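Local coordinates for DNA polymerase sliding clamp C (Sulfolobus tokodaii, PDB 3AIZ), which forms part of a ring-shaped sliding clamp that encircles DNA and tethers DNA polymerase and other processing proteins to it, at residues 8-13 with 209-214; 131-136 with 185-190. All coordinates share one frame; numbering follows the deposited sequence.

How the contacts relate
Contact 1 joins the N-terminal and C-terminal PCNA domains, setting helix 8-18 against the loop between helix 199-203 and strand 214-220. Contact 2 lies wholly within the C-terminal domain, where strand 130-135 pairs with strand 187-190. Their centres are about 20 Å apart, and along the chain contact 2 is nested between the two segments of contact 1. They nevertheless touch: Ser212 OG lies 2.9 Å from Thr136 OG1, and Asp213 O 3.0 Å from Thr136 N, both probable hydrogen bonds. The loop leads into strand 214-220, which pairs with 130-135, and 187-190 then closes the sheet edge. As in other PCNA clamps, the helices beside this domain junction probably line the DNA channel.

Contact 1 of 2, residues 8-13 with 209-214; sequences ADAFSY and RKPSDT
Pro211 and Lys210 meet Ala10, Tyr13 and Asp9 along one side of helix 8-18, in a contact that is mostly apolar with one salt bridge. The backbones come closest at Ala10 and Pro211, whose CA atoms are 4.7 Å apart. The proline ring presents its CG to the helix, 3.7 Å from Tyr13 CB and also against Ala10 O, while Ala10 CB lies 3.9 Å from Pro211 CA. Beside this centre Lys210 runs along the flank of the helix. Its CG is anti to the carbonyl carbon (chi1 -66°), and CD lies beside the phenol of Tyr13; bends at chi3 and chi4 then turn the end of the chain to Asp9. Lys210 CD comes 3.4 Å from Tyr13 CE1 and approaches the ring obliquely. Asp9 holds CG anti to its backbone N (chi1 -174°), and both CE and NZ of Lys210 lie against its OD2. The salt bridge from Lys210 NZ to Asp9 OD2 is fairly long, at 3.4 Å. The same oxygen forms a second salt bridge with Lys83, so two lysines share it, an arrangement that would favour the charged carboxylate. This is the junction of the two similar PCNA domains, on the side carrying the helices that, as in other PCNA clamps, probably line the DNA channel. Arg209 forms salt bridges with Asp141 and Asp144 of helix 136-149; Pro211, besides meeting helix 8-18, touches Leu231 of strand 223-231, and the chain runs on into strand 214-220.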
# COMPACT_ATOMS: atom_id res chain seq x y z
N ALA C 8 -18.02 7.98 28.88
CA ALA C 8 -18.14 9.22 28.13
C ALA C 8 -17.65 9.09 26.70
O ALA C 8 -17.95 9.93 25.85
CB ALA C 8 -17.41 10.35 28.85
N ASP C 9 -16.89 8.03 26.43
CA ASP C 9 -16.37 7.80 25.08
C ASP C 9 -17.50 7.52 24.11
O ASP C 9 -17.60 8.14 23.05
CB ASP C 9 -15.38 6.63 25.08
CG ASP C 9 -14.69 6.45 23.74
OD1 ASP C 9 -14.37 7.48 23.09
OD2 ASP C 9 -14.47 5.30 23.33
N ALA C 10 -18.37 6.58 24.47
CA ALA C 10 -19.53 6.25 23.65
C ALA C 10 -20.51 7.42 23.66
O ALA C 10 -21.03 7.81 22.62
CB ALA C 10 -20.20 4.99 24.16
N PHE C 11 -20.74 7.97 24.85
CA PHE C 11 -21.66 9.08 25.03
C PHE C 11 -21.38 10.22 24.05
O PHE C 11 -22.30 10.86 23.55
CB PHE C 11 -21.58 9.60 26.47
CG PHE C 11 -22.53 10.72 26.77
CD1 PHE C 11 -23.82 10.45 27.19
CD2 PHE C 11 -22.13 12.04 26.65
CE1 PHE C 11 -24.70 11.48 27.47
CE2 PHE C 11 -23.00 13.07 26.93
CZ PHE C 11 -24.29 12.79 27.34
N SER C 12 -20.10 10.47 23.77
CA SER C 12 -19.72 11.58 22.90
C SER C 12 -20.16 11.36 21.46
O SER C 12 -20.47 12.31 20.75
CB SER C 12 -18.20 11.81 22.96
OG SER C 12 -17.50 10.70 22.43
N TYR C 13 -20.19 10.10 21.03
CA TYR C 13 -20.54 9.77 19.65
C TYR C 13 -22.00 10.07 19.32
O TYR C 13 -22.36 10.23 18.15
CB TYR C 13 -20.20 8.32 19.33
CG TYR C 13 -18.75 8.11 18.96
CD1 TYR C 13 -17.80 7.79 19.92
CD2 TYR C 13 -18.33 8.24 17.64
CE1 TYR C 13 -16.47 7.60 19.58
CE2 TYR C 13 -17.00 8.05 17.29
CZ TYR C 13 -16.08 7.73 18.26
OH TYR C 13 -14.76 7.54 17.92
N ARG C 209 -22.67 3.63 16.26
CA ARG C 209 -22.11 2.30 16.49
C ARG C 209 -21.81 2.02 17.96
O ARG C 209 -22.40 1.12 18.56
CB ARG C 209 -20.84 2.12 15.66
CG ARG C 209 -20.06 0.85 15.98
CD ARG C 209 -18.74 0.83 15.23
NE ARG C 209 -18.94 1.15 13.82
CZ ARG C 209 -19.23 0.25 12.88
NH1 ARG C 209 -19.40 0.64 11.62
NH2 ARG C 209 -19.36 -1.03 13.20
N LYS C 210 -20.89 2.79 18.53
CA LYS C 210 -20.44 2.57 19.90
C LYS C 210 -21.56 2.68 20.95
O LYS C 210 -21.77 1.74 21.72
CB LYS C 210 -19.29 3.51 20.26
CG LYS C 210 -18.02 3.26 19.47
CD LYS C 210 -16.93 4.24 19.85
CE LYS C 210 -16.69 4.26 21.35
NZ LYS C 210 -16.31 2.91 21.87
N PRO C 211 -22.28 3.81 20.97
CA PRO C 211 -23.29 4.04 22.01
C PRO C 211 -24.45 3.04 21.96
O PRO C 211 -24.94 2.63 23.01
CB PRO C 211 -23.82 5.45 21.68
CG PRO C 211 -22.78 6.07 20.82
CD PRO C 211 -22.19 4.95 20.04
N SER C 212 -24.87 2.67 20.76
CA SER C 212 -26.07 1.85 20.59
C SER C 212 -25.75 0.36 20.47
O SER C 212 -24.90 -0.04 19.68
CB SER C 212 -26.86 2.32 19.36
OG SER C 212 -28.10 1.63 19.25
N ASP C 213 -26.45 -0.45 21.26
CA ASP C 213 -26.29 -1.90 21.21
C ASP C 213 -27.07 -2.50 20.04
O ASP C 213 -26.49 -3.15 19.17
CB ASP C 213 -26.71 -2.54 22.54
CG ASP C 213 -28.00 -1.94 23.10
OD1 ASP C 213 -29.10 -2.31 22.62
OD2 ASP C 213 -27.91 -1.10 24.02
N THR C 214 -28.38 -2.28 20.04
CA THR C 214 -29.23 -2.77 18.96
C THR C 214 -29.97 -1.61 18.29
O THR C 214 -30.17 -0.56 18.90
CB THR C 214 -30.26 -3.80 19.46
OG1 THR C 214 -31.17 -3.19 20.38
CG2 THR C 214 -29.55 -4.96 20.15

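Contact 2 of 2, residues 131-136 with 185-190; sequences KAKALT and LLESEG
Lys133 is held to the 185-190 segment by two backbone hydrogen bonds: its N donates to Glu187 O at 3.2 Å, and its O accepts from Leu186 N at 2.7 Å with a nearly straight N-H...O angle of 170°. Leu186 and Glu187 both face Lys133, making a classic beta bulge in the antiparallel ladder. The Leu186 side chain packs on the other strand, CG 3.9 Å from Ala134 CA and CD1 near Leu135 N. Beyond the bulge, Lys131 and Glu189 form a further hydrogen-bonded pair, in which Lys131 N to Glu189 O is 3.3 Å and the return bond is weak. On the face bearing Lys131 and Lys133, Lys133 extends obliquely across Glu187, with CD 3.6 Å from Glu187 OE2; Lys133 NZ stays 4.8 Å from Glu187 OE2, so the contact rests on the aliphatic chain. Glu187 CG sits between its backbone N and carbonyl carbon (chi1 61°), against Lys133 CB. On the face bearing Ala132 and Ser188, Leu185 CD2 lies 3.8 Å from Ala132 CB and also touches Ala134 CB; Ser188 OG there hydrogen-bonds to Gly161 O. Strand 187-190 is the sheet's outermost strand within this chain; strand 130-135 also pairs with strand 214-220 and leads into helix 136-149, with Leu135 at the N-cap.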
# COMPACT_ATOMS: atom_id res chain seq x y z
N LYS C 131 -41.14 -3.90 10.52
CA LYS C 131 -40.24 -3.52 11.60
C LYS C 131 -39.22 -4.62 11.88
O LYS C 131 -39.58 -5.77 12.10
CB LYS C 131 -41.04 -3.19 12.86
CG LYS C 131 -40.22 -2.56 13.98
CD LYS C 131 -41.12 -2.16 15.14
CE LYS C 131 -42.25 -1.26 14.67
NZ LYS C 131 -43.13 -0.82 15.79
N ALA C 132 -37.94 -4.25 11.86
CA ALA C 132 -36.87 -5.22 12.07
C ALA C 132 -35.87 -4.74 13.11
O ALA C 132 -35.62 -3.55 13.24
CB ALA C 132 -36.16 -5.51 10.75
N LYS C 133 -35.30 -5.69 13.84
CA LYS C 133 -34.29 -5.39 14.85
C LYS C 133 -32.96 -6.01 14.43
O LYS C 133 -32.94 -7.07 13.81
CB LYS C 133 -34.73 -5.93 16.21
CG LYS C 133 -33.87 -5.48 17.38
CD LYS C 133 -34.44 -6.00 18.69
CE LYS C 133 -33.62 -5.54 19.88
NZ LYS C 133 -34.19 -6.04 21.17
N ALA C 134 -31.86 -5.34 14.75
CA ALA C 134 -30.54 -5.82 14.36
C ALA C 134 -29.46 -5.23 15.25
O ALA C 134 -29.67 -4.22 15.91
CB ALA C 134 -30.27 -5.48 12.90
N LEU C 135 -28.29 -5.87 15.25
CA LEU C 135 -27.13 -5.34 15.96
C LEU C 135 -26.71 -4.02 15.34
O LEU C 135 -26.54 -3.92 14.12
CB LEU C 135 -25.96 -6.32 15.90
CG LEU C 135 -25.91 -7.43 16.95
CD1 LEU C 135 -24.65 -8.25 16.76
CD2 LEU C 135 -25.96 -6.84 18.35
N THR C 136 -26.55 -3.00 16.18
CA THR C 136 -26.14 -1.69 15.70
C THR C 136 -24.82 -1.79 14.95
O THR C 136 -24.62 -1.15 13.92
CB THR C 136 -26.00 -0.68 16.85
OG1 THR C 136 -27.26 -0.55 17.53
CG2 THR C 136 -25.56 0.68 16.32
N LEU C 185 -30.29 -9.60 10.63
CA LEU C 185 -31.35 -9.16 11.52
C LEU C 185 -31.46 -10.10 12.72
O LEU C 185 -31.05 -11.25 12.65
CB LEU C 185 -32.69 -9.11 10.79
CG LEU C 185 -32.80 -8.20 9.56
CD1 LEU C 185 -34.10 -8.45 8.82
CD2 LEU C 185 -32.67 -6.74 9.95
N LEU C 186 -32.01 -9.59 13.82
CA LEU C 186 -32.26 -10.41 15.00
C LEU C 186 -33.69 -10.93 14.98
O LEU C 186 -33.97 -12.03 15.45
CB LEU C 186 -32.01 -9.60 16.28
CG LEU C 186 -30.59 -9.12 16.53
CD1 LEU C 186 -30.54 -8.23 17.77
CD2 LEU C 186 -29.63 -10.29 16.67
N GLU C 187 -34.59 -10.13 14.43
CA GLU C 187 -36.00 -10.49 14.36
C GLU C 187 -36.74 -9.63 13.34
O GLU C 187 -36.25 -8.58 12.92
CB GLU C 187 -36.65 -10.36 15.74
CG GLU C 187 -36.61 -8.96 16.32
CD GLU C 187 -37.14 -8.89 17.74
OE1 GLU C 187 -37.21 -9.95 18.40
OE2 GLU C 187 -37.49 -7.78 18.19
N SER C 188 -37.93 -10.07 12.95
CA SER C 188 -38.75 -9.35 11.99
C SER C 188 -40.22 -9.31 12.41
O SER C 188 -40.70 -10.20 13.09
CB SER C 188 -38.63 -9.98 10.60
OG SER C 188 -37.32 -9.84 10.09
N GLU C 189 -40.92 -8.26 11.98
CA GLU C 189 -42.34 -8.11 12.27
C GLU C 189 -43.07 -7.50 11.08
O GLU C 189 -42.46 -6.91 10.19
CB GLU C 189 -42.55 -7.24 13.50
CG GLU C 189 -42.02 -7.84 14.79
CD GLU C 189 -42.25 -6.93 15.99
OE1 GLU C 189 -42.78 -5.81 15.79
OE2 GLU C 189 -41.91 -7.33 17.12
N GLY C 190 -44.39 -7.64 11.07
CA GLY C 190 -45.22 -7.06 10.03
C GLY C 190 -45.06 -7.74 8.69
O GLY C 190 -44.48 -8.83 8.60